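PDB 1NSL: probable acetyltransferase from Bacillus subtilis, which is a putative N-acetyltransferase of the GNAT family that may acetylate the N-termini of ribosomal proteins. Local coordinates for residues Y75-H86 against I97-K108. Residues are numbered along the deposited sequence; the frame is centred on the assembly and turned at random.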
# COMPACT_ATOMS: atom_id res chain seq x y z
N TYR C 75 -21.21 9.04 27.25
CA TYR C 75 -22.07 9.66 28.25
C TYR C 75 -21.21 9.81 29.49
O TYR C 75 -20.69 8.84 30.04
CB TYR C 75 -23.32 8.81 28.54
CG TYR C 75 -24.13 9.33 29.73
CD1 TYR C 75 -23.74 9.06 31.04
CD2 TYR C 75 -25.26 10.08 29.54
CE1 TYR C 75 -24.45 9.54 32.12
CE2 TYR C 75 -25.99 10.57 30.63
CZ TYR C 75 -25.59 10.31 31.92
OH TYR C 75 -26.33 10.84 32.99
N ASP C 76 -21.04 11.04 29.93
CA ASP C 76 -20.26 11.28 31.13
C ASP C 76 -18.91 10.64 31.17
O ASP C 76 -18.40 10.34 32.24
CB ASP C 76 -21.03 10.89 32.38
CG ASP C 76 -21.88 12.02 32.86
OD1 ASP C 76 -21.35 13.14 32.97
OD2 ASP C 76 -23.09 11.90 33.10
N GLY C 77 -18.32 10.45 30.00
CA GLY C 77 -16.97 9.96 29.95
C GLY C 77 -16.79 8.65 29.24
O GLY C 77 -15.70 8.42 28.69
N SER C 78 -17.80 7.77 29.20
CA SER C 78 -17.54 6.49 28.54
C SER C 78 -18.48 5.96 27.46
O SER C 78 -19.68 6.16 27.53
CB SER C 78 -17.31 5.42 29.58
OG SER C 78 -18.45 5.28 30.37
N LEU C 79 -17.91 5.25 26.48
CA LEU C 79 -18.62 4.70 25.33
C LEU C 79 -19.96 4.10 25.64
O LEU C 79 -20.04 3.16 26.39
CB LEU C 79 -17.85 3.56 24.73
CG LEU C 79 -16.96 3.81 23.55
CD1 LEU C 79 -16.67 2.44 22.86
CD2 LEU C 79 -17.61 4.80 22.59
N CYS C 80 -20.99 4.59 25.00
CA CYS C 80 -22.28 4.02 25.23
C CYS C 80 -22.85 3.74 23.89
O CYS C 80 -23.98 3.25 23.78
CB CYS C 80 -23.18 5.01 25.95
SG CYS C 80 -23.41 6.52 24.99
N GLY C 81 -22.08 4.07 22.87
CA GLY C 81 -22.51 3.84 21.49
C GLY C 81 -21.63 4.50 20.44
O GLY C 81 -20.50 4.88 20.75
N MSE C 82 -22.16 4.63 19.22
CA MSE C 82 -21.44 5.16 18.05
C MSE C 82 -22.39 5.97 17.18
O MSE C 82 -23.58 5.63 17.06
CB MSE C 82 -20.89 4.02 17.16
CG MSE C 82 -20.07 3.00 17.83
SE MSE C 82 -18.84 2.22 16.57
CE MSE C 82 -19.94 1.72 15.19
N ILE C 83 -21.88 7.02 16.55
CA ILE C 83 -22.70 7.75 15.58
C ILE C 83 -21.88 7.80 14.38
O ILE C 83 -20.67 7.63 14.47
CB ILE C 83 -23.01 9.15 15.97
CG1 ILE C 83 -23.85 9.79 14.90
CG2 ILE C 83 -21.78 9.96 16.04
CD1 ILE C 83 -24.56 11.04 15.51
N SER C 84 -22.51 8.06 13.26
CA SER C 84 -21.79 7.87 12.04
C SER C 84 -22.39 8.60 10.87
O SER C 84 -23.63 8.73 10.74
CB SER C 84 -21.83 6.42 11.74
OG SER C 84 -21.62 6.21 10.36
N LEU C 85 -21.50 9.10 10.02
CA LEU C 85 -21.93 9.81 8.83
C LEU C 85 -21.18 9.10 7.76
O LEU C 85 -19.97 9.12 7.78
CB LEU C 85 -21.48 11.25 8.88
CG LEU C 85 -21.66 11.97 7.55
CD1 LEU C 85 -23.01 12.43 7.48
CD2 LEU C 85 -20.74 13.16 7.49
N HIS C 86 -21.89 8.48 6.82
CA HIS C 86 -21.30 7.64 5.80
C HIS C 86 -22.02 7.84 4.48
O HIS C 86 -22.91 8.62 4.43
CB HIS C 86 -21.36 6.19 6.23
CG HIS C 86 -22.71 5.73 6.65
ND1 HIS C 86 -23.59 5.12 5.78
CD2 HIS C 86 -23.35 5.81 7.83
CE1 HIS C 86 -24.71 4.84 6.42
NE2 HIS C 86 -24.61 5.28 7.66
N ILE C 97 -26.81 9.28 7.96
CA ILE C 97 -26.45 9.13 9.37
C ILE C 97 -26.87 7.79 10.00
O ILE C 97 -27.91 7.25 9.70
CB ILE C 97 -26.95 10.32 10.18
CG1 ILE C 97 -26.10 11.55 9.81
CG2 ILE C 97 -26.96 10.07 11.72
CD1 ILE C 97 -26.56 12.81 10.48
N GLY C 98 -26.01 7.21 10.83
CA GLY C 98 -26.33 5.97 11.52
C GLY C 98 -25.90 6.16 12.95
O GLY C 98 -25.22 7.11 13.26
N TYR C 99 -26.30 5.27 13.83
CA TYR C 99 -25.99 5.44 15.22
C TYR C 99 -26.56 4.25 15.90
O TYR C 99 -27.46 3.68 15.38
CB TYR C 99 -26.73 6.68 15.74
CG TYR C 99 -28.17 6.77 15.25
CD1 TYR C 99 -29.12 5.87 15.68
CD2 TYR C 99 -28.57 7.77 14.38
CE1 TYR C 99 -30.39 5.93 15.24
CE2 TYR C 99 -29.87 7.85 13.93
CZ TYR C 99 -30.77 6.92 14.36
OH TYR C 99 -32.08 6.94 13.95
N TRP C 100 -26.01 3.83 17.02
CA TRP C 100 -26.61 2.78 17.82
C TRP C 100 -26.24 3.06 19.22
O TRP C 100 -25.24 3.77 19.45
CB TRP C 100 -26.12 1.40 17.48
CG TRP C 100 -24.66 1.14 17.57
CD1 TRP C 100 -23.78 1.22 16.56
CD2 TRP C 100 -23.92 0.64 18.69
NE1 TRP C 100 -22.53 0.85 16.97
CE2 TRP C 100 -22.60 0.48 18.28
CE3 TRP C 100 -24.25 0.32 20.01
CZ2 TRP C 100 -21.59 0.03 19.13
CZ3 TRP C 100 -23.25 -0.14 20.86
CH2 TRP C 100 -21.94 -0.28 20.42
N ILE C 101 -27.00 2.54 20.16
CA ILE C 101 -26.66 2.79 21.54
C ILE C 101 -26.88 1.55 22.41
O ILE C 101 -27.56 0.62 22.03
CB ILE C 101 -27.42 3.99 21.97
CG1 ILE C 101 -26.70 4.71 23.09
CG2 ILE C 101 -28.84 3.62 22.34
CD1 ILE C 101 -27.67 5.66 23.90
N ALA C 102 -26.19 1.48 23.55
CA ALA C 102 -26.34 0.32 24.44
C ALA C 102 -27.62 0.49 25.23
O ALA C 102 -28.04 1.62 25.57
CB ALA C 102 -25.19 0.22 25.37
N LYS C 103 -28.24 -0.63 25.55
CA LYS C 103 -29.58 -0.50 26.06
C LYS C 103 -29.66 0.39 27.29
O LYS C 103 -30.52 1.26 27.39
CB LYS C 103 -30.16 -1.87 26.31
CG LYS C 103 -31.33 -2.20 25.43
CD LYS C 103 -32.39 -2.88 26.30
CE LYS C 103 -33.73 -3.07 25.62
NZ LYS C 103 -34.54 -3.91 26.54
N GLU C 104 -28.74 0.18 28.19
CA GLU C 104 -28.72 0.86 29.46
C GLU C 104 -28.70 2.34 29.31
O GLU C 104 -28.77 3.05 30.29
CB GLU C 104 -27.43 0.49 30.12
CG GLU C 104 -26.96 -0.82 29.52
CD GLU C 104 -25.49 -1.03 29.64
OE1 GLU C 104 -24.70 -0.41 28.89
OE2 GLU C 104 -25.14 -1.85 30.51
N PHE C 105 -28.57 2.81 28.08
CA PHE C 105 -28.42 4.22 27.85
C PHE C 105 -29.57 4.64 27.02
O PHE C 105 -29.62 5.73 26.55
CB PHE C 105 -27.11 4.46 27.13
CG PHE C 105 -25.93 4.38 28.04
CD1 PHE C 105 -25.23 3.21 28.21
CD2 PHE C 105 -25.55 5.48 28.77
CE1 PHE C 105 -24.15 3.15 29.06
CE2 PHE C 105 -24.47 5.41 29.64
CZ PHE C 105 -23.79 4.24 29.80
N GLU C 106 -30.53 3.77 26.82
CA GLU C 106 -31.67 4.17 26.03
C GLU C 106 -32.58 5.22 26.68
O GLU C 106 -32.84 5.18 27.87
CB GLU C 106 -32.52 2.96 25.78
CG GLU C 106 -32.52 2.52 24.36
CD GLU C 106 -33.41 1.35 24.18
OE1 GLU C 106 -34.20 1.08 25.10
OE2 GLU C 106 -33.29 0.69 23.11
N GLY C 107 -33.09 6.14 25.90
CA GLY C 107 -34.11 7.03 26.46
C GLY C 107 -33.69 8.30 27.18
O GLY C 107 -34.45 8.91 27.94
N LYS C 108 -32.45 8.69 26.95
CA LYS C 108 -31.98 9.87 27.58
C LYS C 108 -31.75 10.87 26.52
O LYS C 108 -31.19 11.90 26.76
CB LYS C 108 -30.70 9.57 28.29
CG LYS C 108 -30.75 8.32 29.12
CD LYS C 108 -29.44 8.20 29.88
CE LYS C 108 -29.67 7.54 31.24
NZ LYS C 108 -28.40 6.93 31.78
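Met82 and Trp100 exchange two backbone hydrogen bonds at the middle of the antiparallel hairpin formed by strands 78-89 and 94-101 in the central sheet of the GNAT fold; within it, the axes of segments 78-86 and 97-101 approach to 4.4 Å at 172°. Ser84 and Gly98 form the next hydrogen-bonded pair, in which Ser84 N to Gly98 O is weak, and Ala102 N closes the opposite end on Cys80 O at 2.8 Å. Chi1 of 57° sets the Trp100 indole between its own backbone N and carbonyl carbon and turns it back over the neighbouring strand. One face of its six-membered ring takes a CH-pi contact from Gly81 CA, 4.2 Å from the centroid, while CG of selenomethionine Met82 approaches CZ2 to 3.6 Å. Leu24 and Ile28 of helix 21-30, together with Phe40, also pack on this indole. Replacing Trp100 with an alanine is likely to take the ring face from Gly81 CA and open a gap toward Leu24 and Ile28. Ile83 and Tyr99 pack against helix 110-124, and the Tyr99 hydroxyl hydrogen-bonds Ser142 of helix 140-149. Past Ala102, the chain brings Phe105 against the classic beta bulge that Cys80 and Gly81 form opposite Leu73. Tyr75 meets that phenyl ring obliquely, and Lys108 NZ lies 4.7 Å from the Tyr75 ring centroid in a cation-pi contact. Cys80 CB sits squarely above the centre of the Phe105 ring, 3.5 Å from its centroid.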